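Local coordinates for protein Alpha/beta hydrolase (Legionella pneumophila subsp. pneumophila str. Philadelphia 1, PDB 4EZI) that is of unknown function but has an alpha/beta-hydrolase fold and may act as a lipase or related ester hydrolase, at residues Asp40-Ile46 with Gly62-Ile68; Leu35-Leu41 with Leu102-Ser108; Pro214-Ala220 with Leu268-Pro272; Gly82-Glu86 with Ala220-Tyr224. All blocks are in the same frame, centred on the assembly; numbering follows the deposited sequence. Where two conformers were deposited one is given.

Interaction 1 (Asp40-Ile46 with Gly62-Ile68)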
loop_
_atom_site.group_PDB
_atom_site.type_symbol
_atom_site.label_atom_id
_atom_site.label_comp_id
_atom_site.label_asym_id
_atom_site.label_seq_id
_atom_site.Cartn_x
_atom_site.Cartn_y
_atom_site.Cartn_z
ATOM N N ASP A 40 -1.167 19.584 15.704
ATOM C CA ASP A 40 -2.337 18.742 15.928
ATOM C C ASP A 40 -3.029 18.544 14.567
ATOM O O ASP A 40 -2.931 19.413 13.698
ATOM C CB ASP A 40 -3.297 19.411 16.928
ATOM C CG ASP A 40 -2.612 19.849 18.182
ATOM O OD1 ASP A 40 -2.024 19.010 18.850
ATOM O OD2 ASP A 40 -2.663 21.061 18.519
ATOM N N LEU A 41 -3.741 17.429 14.390
ATOM C CA LEU A 41 -4.473 17.175 13.131
ATOM C C LEU A 41 -5.970 17.130 13.373
ATOM O O LEU A 41 -6.416 16.676 14.434
ATOM C CB LEU A 41 -4.066 15.834 12.492
ATOM C CG LEU A 41 -2.584 15.486 12.475
ATOM C CD1 LEU A 41 -2.369 14.107 11.862
ATOM C CD2 LEU A 41 -1.800 16.568 11.717
ATOM N N GLN A 42 -6.751 17.552 12.372
ATOM C CA GLN A 42 -8.179 17.254 12.288
ATOM C C GLN A 42 -8.357 16.070 11.330
ATOM O O GLN A 42 -7.783 16.049 10.230
ATOM C CB GLN A 42 -8.953 18.462 11.776
ATOM C CG GLN A 42 -10.453 18.195 11.446
ATOM C CD GLN A 42 -11.338 17.889 12.638
ATOM O OE1 GLN A 42 -11.378 18.657 13.589
ATOM N NE2 GLN A 42 -12.090 16.769 12.572
ATOM N N LEU A 43 -9.168 15.099 11.750
ATOM C CA LEU A 43 -9.395 13.881 11.000
ATOM C C LEU A 43 -10.793 13.826 10.402
ATOM O O LEU A 43 -11.767 14.193 11.068
ATOM C CB LEU A 43 -9.243 12.662 11.930
ATOM C CG LEU A 43 -7.975 12.498 12.735
ATOM C CD1 LEU A 43 -7.984 11.167 13.502
ATOM C CD2 LEU A 43 -6.811 12.531 11.846
ATOM N N TYR A 44 -10.861 13.276 9.184
ATOM C CA TYR A 44 -12.108 13.007 8.487
ATOM C C TYR A 44 -12.051 11.622 7.884
ATOM O O TYR A 44 -11.031 11.235 7.291
ATOM C CB TYR A 44 -12.329 14.000 7.354
ATOM C CG TYR A 44 -12.607 15.408 7.830
ATOM C CD1 TYR A 44 -13.879 15.781 8.226
ATOM C CD2 TYR A 44 -11.604 16.355 7.874
ATOM C CE1 TYR A 44 -14.160 17.071 8.653
ATOM C CE2 TYR A 44 -11.870 17.656 8.337
ATOM C CZ TYR A 44 -13.150 17.983 8.734
ATOM O OH TYR A 44 -13.416 19.265 9.173
ATOM N N LYS A 45 -13.151 10.880 7.996
ATOM C CA LYS A 45 -13.359 9.686 7.175
ATOM C C LYS A 45 -14.216 10.085 5.988
ATOM O O LYS A 45 -15.270 10.732 6.171
ATOM C CB LYS A 45 -14.054 8.571 7.988
ATOM C CG LYS A 45 -14.527 7.393 7.145
ATOM C CD LYS A 45 -14.896 6.175 8.016
ATOM C CE LYS A 45 -16.183 6.322 8.714
ATOM N NZ LYS A 45 -17.200 6.271 7.691
ATOM N N ILE A 46 -13.764 9.730 4.788
ATOM C CA ILE A 46 -14.493 10.076 3.590
ATOM C C ILE A 46 -14.928 8.828 2.835
ATOM O O ILE A 46 -14.324 7.770 2.941
ATOM C CB ILE A 46 -13.687 11.036 2.662
ATOM C CG1 ILE A 46 -12.530 10.339 1.919
ATOM C CG2 ILE A 46 -13.146 12.245 3.432
ATOM C CD1 ILE A 46 -11.822 11.289 0.904
ATOM N N GLY A 62 -11.709 6.081 3.155
ATOM C CA GLY A 62 -10.363 6.324 3.603
ATOM C C GLY A 62 -10.321 7.469 4.581
ATOM O O GLY A 62 -11.380 8.029 4.944
ATOM N N LEU A 63 -9.120 7.794 5.045
ATOM C CA LEU A 63 -8.868 8.817 6.037
ATOM C C LEU A 63 -8.156 10.008 5.419
ATOM O O LEU A 63 -7.223 9.847 4.632
ATOM C CB LEU A 63 -7.971 8.249 7.133
ATOM C CG LEU A 63 -7.832 9.089 8.410
ATOM C CD1 LEU A 63 -9.141 9.121 9.213
ATOM C CD2 LEU A 63 -6.703 8.557 9.265
ATOM N N VAL A 64 -8.565 11.209 5.834
ATOM C CA VAL A 64 -7.829 12.433 5.541
ATOM C C VAL A 64 -7.505 13.132 6.863
ATOM O O VAL A 64 -8.378 13.318 7.710
ATOM C CB VAL A 64 -8.625 13.404 4.644
ATOM C CG1 VAL A 64 -7.803 14.651 4.349
ATOM C CG2 VAL A 64 -9.060 12.704 3.372
ATOM N N ALA A 65 -6.251 13.516 7.054
ATOM C CA ALA A 65 -5.783 14.187 8.260
ATOM C C ALA A 65 -5.114 15.495 7.883
ATOM O O ALA A 65 -4.195 15.509 7.073
ATOM C CB ALA A 65 -4.811 13.302 9.016
HETATM N N MSE A 66 -5.616 16.593 8.454
HETATM C CA MSE A 66 -5.214 17.953 8.101
HETATM C C MSE A 66 -4.532 18.628 9.295
HETATM O O MSE A 66 -5.194 18.893 10.308
HETATM C CB MSE A 66 -6.438 18.793 7.688
HETATM C CG MSE A 66 -7.062 18.330 6.395
HETATM SE SE MSE A 66 -8.764 19.222 6.053
HETATM C CE MSE A 66 -9.226 18.428 4.338
ATOM N N PRO A 67 -3.238 18.963 9.165
ATOM C CA PRO A 67 -2.600 19.803 10.191
ATOM C C PRO A 67 -3.381 21.092 10.435
ATOM O O PRO A 67 -3.773 21.787 9.500
ATOM C CB PRO A 67 -1.223 20.091 9.591
ATOM C CG PRO A 67 -0.928 18.923 8.707
ATOM C CD PRO A 67 -2.268 18.522 8.144
ATOM N N ILE A 68 -3.597 21.383 11.707
ATOM C CA ILE A 68 -4.317 22.576 12.126
ATOM C C ILE A 68 -3.227 23.692 12.326
ATOM O O ILE A 68 -2.178 23.475 12.908
ATOM C CB ILE A 68 -5.115 22.316 13.435
ATOM C CG1 ILE A 68 -6.103 21.144 13.265
ATOM C CG2 ILE A 68 -5.837 23.593 13.906
ATOM C CD1 ILE A 68 -6.594 20.561 14.621
#
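Met66 SE, the selenium of a selenomethionine, approaches the Tyr44 ring obliquely, 4.2 Å from Tyr44 CE2, in a Met-aromatic contact in which the two side chains cross at about a right angle. Val64 O lies near the ring plane at its edge, Gln42 NE2 sits over the rim of one face while donating to Leu43 O, and Tyr11 of strand 8-17 meets the ring with the planes at about 80°. The two segments form part of an antiparallel beta hairpin, strands 41-51 and 57-67, in the central sheet of the alpha/beta-hydrolase fold. Hydrogen-bonded pairs Gln42-Met66, Tyr44-Val64 and Ile46-Gly62 alternate with non-hydrogen-bonded pairs, and the ladder runs on to Ile68 N, which donates to Asp40 O at 2.9 Å. On the face carrying Leu41, Leu43 and Lys45, Ala65 CB is touched by Leu43 CD2 at 3.6 Å and by Leu41 CD1 at 3.8 Å, and Leu102 of helix 99-108 packs over this cluster. Lys45 leads away to a salt bridge with Asp123. The other face meets helix 134-154 through Ile46, Val64 and Met66. Leu63 CG stands opposite its backbone N (chi1 -168°), which brings CD1 to 3.4 Å from Tyr44 O.

Interaction 2 (Leu35-Leu41 with Leu102-Ser108)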
loop_
_atom_site.group_PDB
_atom_site.type_symbol
_atom_site.label_atom_id
_atom_site.label_comp_id
_atom_site.label_asym_id
_atom_site.label_seq_id
_atom_site.Cartn_x
_atom_site.Cartn_y
_atom_site.Cartn_z
ATOM N N LEU A 35 11.756 12.067 15.387
ATOM C CA LEU A 35 11.011 13.132 14.706
ATOM C C LEU A 35 10.437 14.089 15.738
ATOM O O LEU A 35 10.041 13.677 16.822
ATOM C CB LEU A 35 9.887 12.530 13.862
ATOM C CG LEU A 35 10.331 11.658 12.679
ATOM C CD1 LEU A 35 9.099 11.052 11.989
ATOM C CD2 LEU A 35 11.102 12.468 11.663
ATOM N N THR A 36 10.396 15.361 15.389
ATOM C CA THR A 36 9.806 16.399 16.214
ATOM C C THR A 36 8.358 16.642 15.777
ATOM O O THR A 36 8.081 16.742 14.584
ATOM C CB THR A 36 10.594 17.722 16.044
ATOM O OG1 THR A 36 11.966 17.527 16.429
ATOM C CG2 THR A 36 10.007 18.828 16.899
ATOM N N VAL A 37 7.453 16.725 16.749
ATOM C CA VAL A 37 6.039 16.992 16.465
ATOM C C VAL A 37 5.779 18.495 16.518
ATOM O O VAL A 37 6.227 19.185 17.439
ATOM C CB VAL A 37 5.069 16.226 17.422
ATOM C CG1 VAL A 37 5.393 14.734 17.426
ATOM C CG2 VAL A 37 5.103 16.766 18.842
ATOM N N HIS A 38 5.056 18.999 15.520
ATOM C CA HIS A 38 4.760 20.427 15.374
ATOM C C HIS A 38 3.273 20.768 15.311
ATOM O O HIS A 38 2.937 21.935 15.477
ATOM C CB HIS A 38 5.426 20.984 14.101
ATOM C CG HIS A 38 6.899 20.766 14.029
ATOM N ND1 HIS A 38 7.798 21.539 14.740
ATOM C CD2 HIS A 38 7.638 19.882 13.312
ATOM C CE1 HIS A 38 9.024 21.130 14.462
ATOM N NE2 HIS A 38 8.953 20.131 13.598
ATOM N N TYR A 39 2.396 19.781 15.061
ATOM C CA TYR A 39 0.976 20.030 14.762
ATOM C C TYR A 39 0.045 19.082 15.452
ATOM O O TYR A 39 0.430 17.946 15.743
ATOM C CB TYR A 39 0.733 19.862 13.256
ATOM C CG TYR A 39 1.513 20.855 12.444
ATOM C CD1 TYR A 39 1.141 22.184 12.442
ATOM C CD2 TYR A 39 2.616 20.481 11.704
ATOM C CE1 TYR A 39 1.850 23.107 11.724
ATOM C CE2 TYR A 39 3.346 21.404 10.965
ATOM C CZ TYR A 39 2.946 22.717 10.968
ATOM O OH TYR A 39 3.676 23.646 10.251
ATOM N N ASP A 40 -1.167 19.584 15.704
ATOM C CA ASP A 40 -2.337 18.742 15.928
ATOM C C ASP A 40 -3.029 18.544 14.567
ATOM O O ASP A 40 -2.931 19.413 13.698
ATOM C CB ASP A 40 -3.297 19.411 16.928
ATOM C CG ASP A 40 -2.612 19.849 18.182
ATOM O OD1 ASP A 40 -2.024 19.010 18.850
ATOM O OD2 ASP A 40 -2.663 21.061 18.519
ATOM N N LEU A 41 -3.741 17.429 14.390
ATOM C CA LEU A 41 -4.473 17.175 13.131
ATOM C C LEU A 41 -5.970 17.130 13.373
ATOM O O LEU A 41 -6.416 16.676 14.434
ATOM C CB LEU A 41 -4.066 15.834 12.492
ATOM C CG LEU A 41 -2.584 15.486 12.475
ATOM C CD1 LEU A 41 -2.369 14.107 11.862
ATOM C CD2 LEU A 41 -1.800 16.568 11.717
ATOM N N LEU A 102 0.059 8.871 10.850
ATOM C CA LEU A 102 -0.381 10.236 11.134
ATOM C C LEU A 102 0.700 11.052 11.850
ATOM O O LEU A 102 0.970 12.200 11.498
ATOM C CB LEU A 102 -1.643 10.239 11.989
ATOM C CG LEU A 102 -2.876 9.612 11.366
ATOM C CD1 LEU A 102 -4.034 9.793 12.330
ATOM C CD2 LEU A 102 -3.212 10.242 10.001
ATOM N N ALA A 103 1.340 10.428 12.831
ATOM C CA ALA A 103 2.329 11.108 13.637
ATOM C C ALA A 103 3.520 11.549 12.794
ATOM O O ALA A 103 4.006 12.673 12.909
ATOM C CB ALA A 103 2.750 10.232 14.803
ATOM N N ALA A 104 4.011 10.635 11.964
ATOM C CA ALA A 104 5.198 10.916 11.169
ATOM C C ALA A 104 4.910 11.917 10.050
ATOM O O ALA A 104 5.625 12.896 9.888
ATOM C CB ALA A 104 5.766 9.591 10.623
ATOM N N TYR A 105 3.877 11.644 9.264
ATOM C CA TYR A 105 3.594 12.447 8.082
ATOM C C TYR A 105 2.818 13.720 8.355
ATOM O O TYR A 105 2.976 14.696 7.614
ATOM C CB TYR A 105 2.838 11.610 7.049
ATOM C CG TYR A 105 3.670 10.569 6.348
ATOM C CD1 TYR A 105 4.695 10.943 5.504
ATOM C CD2 TYR A 105 3.423 9.199 6.496
ATOM C CE1 TYR A 105 5.471 10.002 4.837
ATOM C CE2 TYR A 105 4.191 8.241 5.844
ATOM C CZ TYR A 105 5.212 8.647 5.014
ATOM O OH TYR A 105 5.976 7.736 4.302
ATOM N N GLY A 106 1.953 13.674 9.360
ATOM C CA GLY A 106 1.060 14.766 9.687
ATOM C C GLY A 106 1.571 15.597 10.843
ATOM O O GLY A 106 1.968 16.759 10.657
ATOM N N ASN A 107 1.572 15.024 12.047
ATOM C CA ASN A 107 1.961 15.818 13.215
ATOM C C ASN A 107 3.386 16.316 13.148
ATOM O O ASN A 107 3.655 17.419 13.615
ATOM C CB ASN A 107 1.745 15.079 14.527
ATOM C CG ASN A 107 0.342 14.568 14.695
ATOM O OD1 ASN A 107 0.012 13.524 14.164
ATOM N ND2 ASN A 107 -0.473 15.276 15.478
ATOM N N SER A 108 4.302 15.518 12.603
ATOM C CA SER A 108 5.693 15.922 12.456
ATOM C C SER A 108 5.934 16.609 11.113
ATOM O O SER A 108 6.274 17.802 11.083
ATOM C CB SER A 108 6.656 14.736 12.648
ATOM O OG SER A 108 7.985 15.155 12.435
#
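Asn107 and Ser108, in the last turn of helix 99-108, bind the irregular segment 35-41 through main-chain and side-chain bonds, the tight part of this contact. Asn107 O accepts two N-H groups, His38 N at 2.8 Å and Tyr39 N at 3.0 Å; the second donor lies in the carbonyl plane on a lone pair, the first is tilted from that plane. The Asn107 side chain returns the bond, ND2 donating to Tyr39 O at 2.8 Å, while another bond from ND2 goes to Phe17 O. One amide thus ties two neighbouring chain segments to the helix. Ser108 OG, pointing away from its own N and beside the carbonyl carbon (chi1 177°), donates to Thr36 O at 2.7 Å from above the carbonyl plane. Leu41 fills the buried end: CD2 lies 3.6 Å from Gly106 C, and the lack of a side chain on Gly106 leaves room for CD1, which reaches 3.4 Å from Asn107 OD1. The helix widens here into a pi-type turn, with Leu102 O accepting from both Gly106 N and Asn107 N.

Packing is sparser toward the surface. There the exposed His38 meets the helix end with a ring edge, CD2 lying 3.3 Å from Ser108 O, and Leu35 CD1 rests on Ala104 CB at 3.9 Å. Helix 19-27 contributes Ala22 beside Asn107 and Leu26 beside Val37, strand 57-67 adjoins Leu41, and Lys360 of helix 355-370 touches Leu35.

Interaction 3 (Pro214-Ala220 with Leu268-Pro272)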
loop_
_atom_site.group_PDB
_atom_site.type_symbol
_atom_site.label_atom_id
_atom_site.label_comp_id
_atom_site.label_asym_id
_atom_site.label_seq_id
_atom_site.Cartn_x
_atom_site.Cartn_y
_atom_site.Cartn_z
ATOM N N PRO A 214 9.391 -19.543 2.031
ATOM C CA PRO A 214 8.315 -18.884 2.750
ATOM C C PRO A 214 8.707 -18.327 4.101
ATOM O O PRO A 214 9.150 -19.060 4.991
ATOM C CB PRO A 214 7.291 -20.005 2.929
ATOM C CG PRO A 214 8.115 -21.238 2.891
ATOM C CD PRO A 214 9.081 -20.961 1.806
ATOM N N GLY A 215 8.467 -17.038 4.275
ATOM C CA GLY A 215 8.584 -16.410 5.591
ATOM C C GLY A 215 7.325 -16.689 6.411
ATOM O O GLY A 215 6.454 -17.495 6.030
ATOM N N PRO A 216 7.191 -16.017 7.560
ATOM C CA PRO A 216 6.142 -16.341 8.521
ATOM C C PRO A 216 4.709 -16.050 8.054
ATOM O O PRO A 216 3.772 -16.534 8.682
ATOM C CB PRO A 216 6.491 -15.469 9.732
ATOM C CG PRO A 216 7.963 -15.168 9.588
ATOM C CD PRO A 216 8.206 -15.095 8.126
ATOM N N ARG A 217 4.542 -15.250 7.003
ATOM C CA ARG A 217 3.224 -14.832 6.511
ATOM C C ARG A 217 2.946 -15.301 5.089
ATOM O O ARG A 217 1.915 -14.972 4.521
ATOM C CB ARG A 217 3.147 -13.303 6.604
ATOM C CG ARG A 217 3.058 -12.792 8.071
ATOM C CD ARG A 217 3.577 -11.385 8.229
ATOM N NE ARG A 217 5.016 -11.287 8.054
ATOM C CZ ARG A 217 5.901 -11.456 9.015
ATOM N NH1 ARG A 217 5.528 -11.674 10.261
ATOM N NH2 ARG A 217 7.192 -11.384 8.706
ATOM N N ALA A 218 3.874 -16.055 4.505
ATOM C CA ALA A 218 3.805 -16.408 3.079
ATOM C C ALA A 218 2.546 -17.143 2.702
ATOM O O ALA A 218 1.892 -16.798 1.729
ATOM C CB ALA A 218 5.021 -17.258 2.703
ATOM N N THR A 219 2.174 -18.158 3.482
ATOM C CA THR A 219 0.989 -18.917 3.138
ATOM C C THR A 219 -0.250 -18.021 3.145
ATOM O O THR A 219 -1.109 -18.118 2.266
ATOM C CB THR A 219 0.795 -20.093 4.090
ATOM O OG1 THR A 219 2.000 -20.861 4.065
ATOM C CG2 THR A 219 -0.386 -20.970 3.655
ATOM N N ALA A 220 -0.368 -17.170 4.165
ATOM C CA ALA A 220 -1.496 -16.238 4.245
ATOM C C ALA A 220 -1.531 -15.311 3.038
ATOM O O ALA A 220 -2.595 -15.063 2.472
ATOM C CB ALA A 220 -1.469 -15.460 5.551
ATOM N N LEU A 268 -3.329 -21.750 9.100
ATOM C CA LEU A 268 -2.721 -22.147 7.844
ATOM C C LEU A 268 -1.343 -22.735 8.108
ATOM O O LEU A 268 -0.602 -22.271 8.986
ATOM C CB LEU A 268 -2.582 -20.919 6.937
ATOM C CG LEU A 268 -3.919 -20.355 6.434
ATOM C CD1 LEU A 268 -3.646 -19.070 5.658
ATOM C CD2 LEU A 268 -4.729 -21.367 5.609
ATOM N N PRO A 269 -0.941 -23.711 7.293
ATOM C CA PRO A 269 0.420 -24.235 7.441
ATOM C C PRO A 269 1.486 -23.197 7.076
ATOM O O PRO A 269 1.239 -22.297 6.290
ATOM C CB PRO A 269 0.459 -25.401 6.455
ATOM C CG PRO A 269 -0.540 -25.069 5.432
ATOM C CD PRO A 269 -1.630 -24.286 6.127
ATOM N N GLN A 270 2.666 -23.355 7.642
ATOM C CA GLN A 270 3.773 -22.469 7.314
ATOM C C GLN A 270 4.347 -22.692 5.915
ATOM O O GLN A 270 4.837 -21.747 5.307
ATOM C CB GLN A 270 4.846 -22.524 8.390
ATOM C CG GLN A 270 4.453 -21.660 9.603
ATOM C CD GLN A 270 4.661 -20.164 9.354
ATOM O OE1 GLN A 270 5.804 -19.728 9.179
ATOM N NE2 GLN A 270 3.553 -19.377 9.287
ATOM N N ASP A 271 4.253 -23.924 5.408
ATOM C CA ASP A 271 4.688 -24.254 4.048
ATOM C C ASP A 271 3.525 -24.056 3.076
ATOM O O ASP A 271 2.562 -24.825 3.125
ATOM C CB ASP A 271 5.166 -25.705 3.988
ATOM C CG ASP A 271 5.631 -26.129 2.602
ATOM O OD1 ASP A 271 5.589 -25.334 1.636
ATOM O OD2 ASP A 271 6.092 -27.305 2.476
ATOM N N PRO A 272 3.585 -23.017 2.221
ATOM C CA PRO A 272 2.446 -22.744 1.355
ATOM C C PRO A 272 2.118 -23.871 0.414
ATOM O O PRO A 272 0.975 -23.958 -0.059
ATOM C CB PRO A 272 2.846 -21.467 0.587
ATOM C CG PRO A 272 3.952 -20.874 1.316
ATOM C CD PRO A 272 4.655 -22.020 2.027
HETATM O O HOH W 1 7.736 -20.314 7.021
HETATM O O HOH W 2 4.076 -19.063 5.681
#
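Gly215 to Ala218 make a type I beta turn that leads from Pro214 into the first turn of helix 218-233, and across from it segment 268-272 leaves helix 261-267 at Leu268 as an irregular chain. These helices belong to the part of this alpha/beta-hydrolase inserted between strands 193-197 and 310-314 of the central sheet. Thr219 and Pro272 come closest in backbone, 4.5 Å between their CA atoms. Water 2 bridges the two chains, donating to Gly215 O and Gln270 O and accepting from Thr219 N, an amide of the first helical turn. Thr219 carries the centre of the contact: OG1 stands beside its own backbone N (chi1 -55°) and donates to Pro269 O at 2.8 Å, while CG2 packs on Leu268 CB at 3.9 Å. Leu268 CD1 continues this apolar patch to Ala220 CA, 3.8 Å away. Pro214 packs tightly on the buried Pro272, with Pro214 CB 3.4 Å from Pro272 CD. The exposed Gln270 bends at chi2 (-77°), which carries its amide back over Pro216. From there NE2 donates to Pro216 O at 2.9 Å in a nearly straight bond (178°), with the acceptor in the amide plane but the donor above the carbonyl plane.

Interaction 4 (Gly82-Glu86 with Ala220-Tyr224)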
loop_
_atom_site.group_PDB
_atom_site.type_symbol
_atom_site.label_atom_id
_atom_site.label_comp_id
_atom_site.label_asym_id
_atom_site.label_seq_id
_atom_site.Cartn_x
_atom_site.Cartn_y
_atom_site.Cartn_z
ATOM N N GLY A 82 -0.240 -1.479 3.979
ATOM C CA GLY A 82 0.133 -2.844 3.666
ATOM C C GLY A 82 -1.012 -3.838 3.785
ATOM O O GLY A 82 -2.176 -3.470 3.881
ATOM N N THR A 83 -0.696 -5.110 3.747
ATOM C CA THR A 83 -1.739 -6.150 3.692
ATOM C C THR A 83 -2.593 -6.096 4.942
ATOM O O THR A 83 -2.070 -6.148 6.061
ATOM C CB THR A 83 -1.105 -7.539 3.623
ATOM O OG1 THR A 83 -0.294 -7.644 2.465
ATOM C CG2 THR A 83 -2.159 -8.643 3.626
ATOM N N ARG A 84 -3.902 -6.024 4.733
ATOM C CA ARG A 84 -4.862 -6.123 5.804
ATOM C C ARG A 84 -5.870 -7.193 5.437
ATOM O O ARG A 84 -6.455 -7.162 4.356
ATOM C CB ARG A 84 -5.566 -4.782 6.052
ATOM C CG ARG A 84 -4.597 -3.653 6.356
ATOM C CD ARG A 84 -3.882 -3.776 7.682
ATOM N NE ARG A 84 -2.781 -2.795 7.801
ATOM C CZ ARG A 84 -2.911 -1.489 8.010
ATOM N NH1 ARG A 84 -4.089 -0.905 8.157
ATOM N NH2 ARG A 84 -1.815 -0.732 8.055
ATOM N N PHE A 85 -6.044 -8.132 6.351
ATOM C CA PHE A 85 -6.983 -9.231 6.204
ATOM C C PHE A 85 -8.333 -8.953 6.884
ATOM O O PHE A 85 -9.287 -9.718 6.677
ATOM C CB PHE A 85 -6.420 -10.504 6.872
ATOM C CG PHE A 85 -5.134 -11.009 6.280
ATOM C CD1 PHE A 85 -5.131 -11.799 5.167
ATOM C CD2 PHE A 85 -3.931 -10.708 6.876
ATOM C CE1 PHE A 85 -3.916 -12.258 4.648
ATOM C CE2 PHE A 85 -2.724 -11.188 6.369
ATOM C CZ PHE A 85 -2.722 -11.945 5.263
ATOM N N GLU A 86 -8.368 -7.939 7.744
ATOM C CA GLU A 86 -9.536 -7.537 8.511
ATOM C C GLU A 86 -10.141 -6.285 7.914
ATOM O O GLU A 86 -9.452 -5.260 7.698
ATOM C CB GLU A 86 -9.145 -7.262 9.949
ATOM C CG GLU A 86 -8.464 -8.432 10.650
ATOM C CD GLU A 86 -7.870 -8.056 11.991
ATOM O OE1 GLU A 86 -8.526 -7.318 12.755
ATOM O OE2 GLU A 86 -6.739 -8.518 12.287
ATOM N N ALA A 220 -0.368 -17.170 4.165
ATOM C CA ALA A 220 -1.496 -16.238 4.245
ATOM C C ALA A 220 -1.531 -15.311 3.038
ATOM O O ALA A 220 -2.595 -15.063 2.472
ATOM C CB ALA A 220 -1.469 -15.460 5.551
ATOM N N TYR A 221 -0.389 -14.743 2.646
ATOM C CA TYR A 221 -0.361 -13.872 1.488
ATOM C C TYR A 221 -0.856 -14.614 0.236
ATOM O O TYR A 221 -1.601 -14.073 -0.582
ATOM C CB TYR A 221 1.050 -13.361 1.217
ATOM C CG TYR A 221 1.706 -12.479 2.250
ATOM C CD1 TYR A 221 0.991 -11.545 2.971
ATOM C CD2 TYR A 221 3.064 -12.535 2.440
ATOM C CE1 TYR A 221 1.627 -10.672 3.857
ATOM C CE2 TYR A 221 3.714 -11.680 3.321
ATOM C CZ TYR A 221 2.972 -10.754 4.044
ATOM O OH TYR A 221 3.603 -9.892 4.907
ATOM N N LEU A 222 -0.351 -15.823 0.019
ATOM C CA LEU A 222 -0.694 -16.568 -1.193
ATOM C C LEU A 222 -2.142 -17.003 -1.186
ATOM O O LEU A 222 -2.801 -16.983 -2.228
ATOM C CB LEU A 222 0.240 -17.772 -1.381
ATOM C CG LEU A 222 1.679 -17.375 -1.719
ATOM C CD1 LEU A 222 2.584 -18.597 -1.611
ATOM C CD2 LEU A 222 1.810 -16.730 -3.087
ATOM N N ALA A 223 -2.631 -17.420 -0.027
ATOM C CA ALA A 223 -4.049 -17.776 0.099
ATOM C C ALA A 223 -4.932 -16.562 -0.280
ATOM O O ALA A 223 -5.860 -16.671 -1.088
ATOM C CB ALA A 223 -4.330 -18.221 1.524
ATOM N N TYR A 224 -4.591 -15.407 0.274
ATOM C CA TYR A 224 -5.352 -14.186 -0.011
ATOM C C TYR A 224 -5.295 -13.849 -1.496
ATOM O O TYR A 224 -6.295 -13.524 -2.144
ATOM C CB TYR A 224 -4.772 -13.053 0.840
ATOM C CG TYR A 224 -5.566 -11.790 1.107
ATOM C CD1 TYR A 224 -6.907 -11.652 0.787
ATOM C CD2 TYR A 224 -4.966 -10.753 1.786
ATOM C CE1 TYR A 224 -7.620 -10.532 1.178
ATOM C CE2 TYR A 224 -5.691 -9.619 2.189
ATOM C CZ TYR A 224 -7.005 -9.509 1.875
ATOM O OH TYR A 224 -7.728 -8.419 2.291
#
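Tyr224 reaches from helix 218-233 to the loop 82-86, and its side chain can be followed outward. CB lies 4.0 Å from Phe85 CE1. CG is 3.9 Å from the same Phe85 CE1, and CD2 closes on it to 3.4 Å. CE2 passes Thr83 CG2 at 3.9 Å, the methyl lying at the tyrosine ring edge near its plane. At the tip OH donates to Arg84 O at 2.7 Å, in the carbonyl plane. A chi1 of -161° sets CG opposite the backbone N and so turns the ring toward the loop. The Phe85 and Tyr224 planes are near parallel (29°) but displaced, so the rings barely overlap. Phe85 CZ goes on to Ala220 CB, 3.7 Å away, one turn back along the helix. Tyr221 forms the other arm of the contact: its CE1 lies 3.8 Å from Thr83 OG1, a hydroxyl that is hydrogen-bonded to Tyr131, while the Tyr221 hydroxyl is bonded to Asp320. Tyr221 also touches residues of a probable nucleophile elbow and Ser-His-Asp triad (Ser169, His351, Asp318). The loop, which lies between strand 74-80 and helix 99-108, meets helix 218-233 here, with helix 261-267 against Phe85 and Tyr131 stacked on Tyr224.

Interactions 1 and 2 share Asp40 and Leu41 and touch through Leu102, so the hairpin and helix 99-108 form one block on the N-terminal side of the fold. Interaction 1 is buried and held by a regular ladder of backbone bonds with apolar packing; interaction 2 is partly buried and relies on an irregular set of amide and hydroxyl bonds. Interactions 3 and 4 share Ala220 and helix 218-233, with centres about 11 Å apart, and both are partly buried. Interaction 3 lies farther from the chain's centre, includes the exposed Pro216 and Gln270, and mixes prolines with water bridges, whereas interaction 4 has no exposed residue among those touching, is mainly aromatic and adjoins the probable catalytic site.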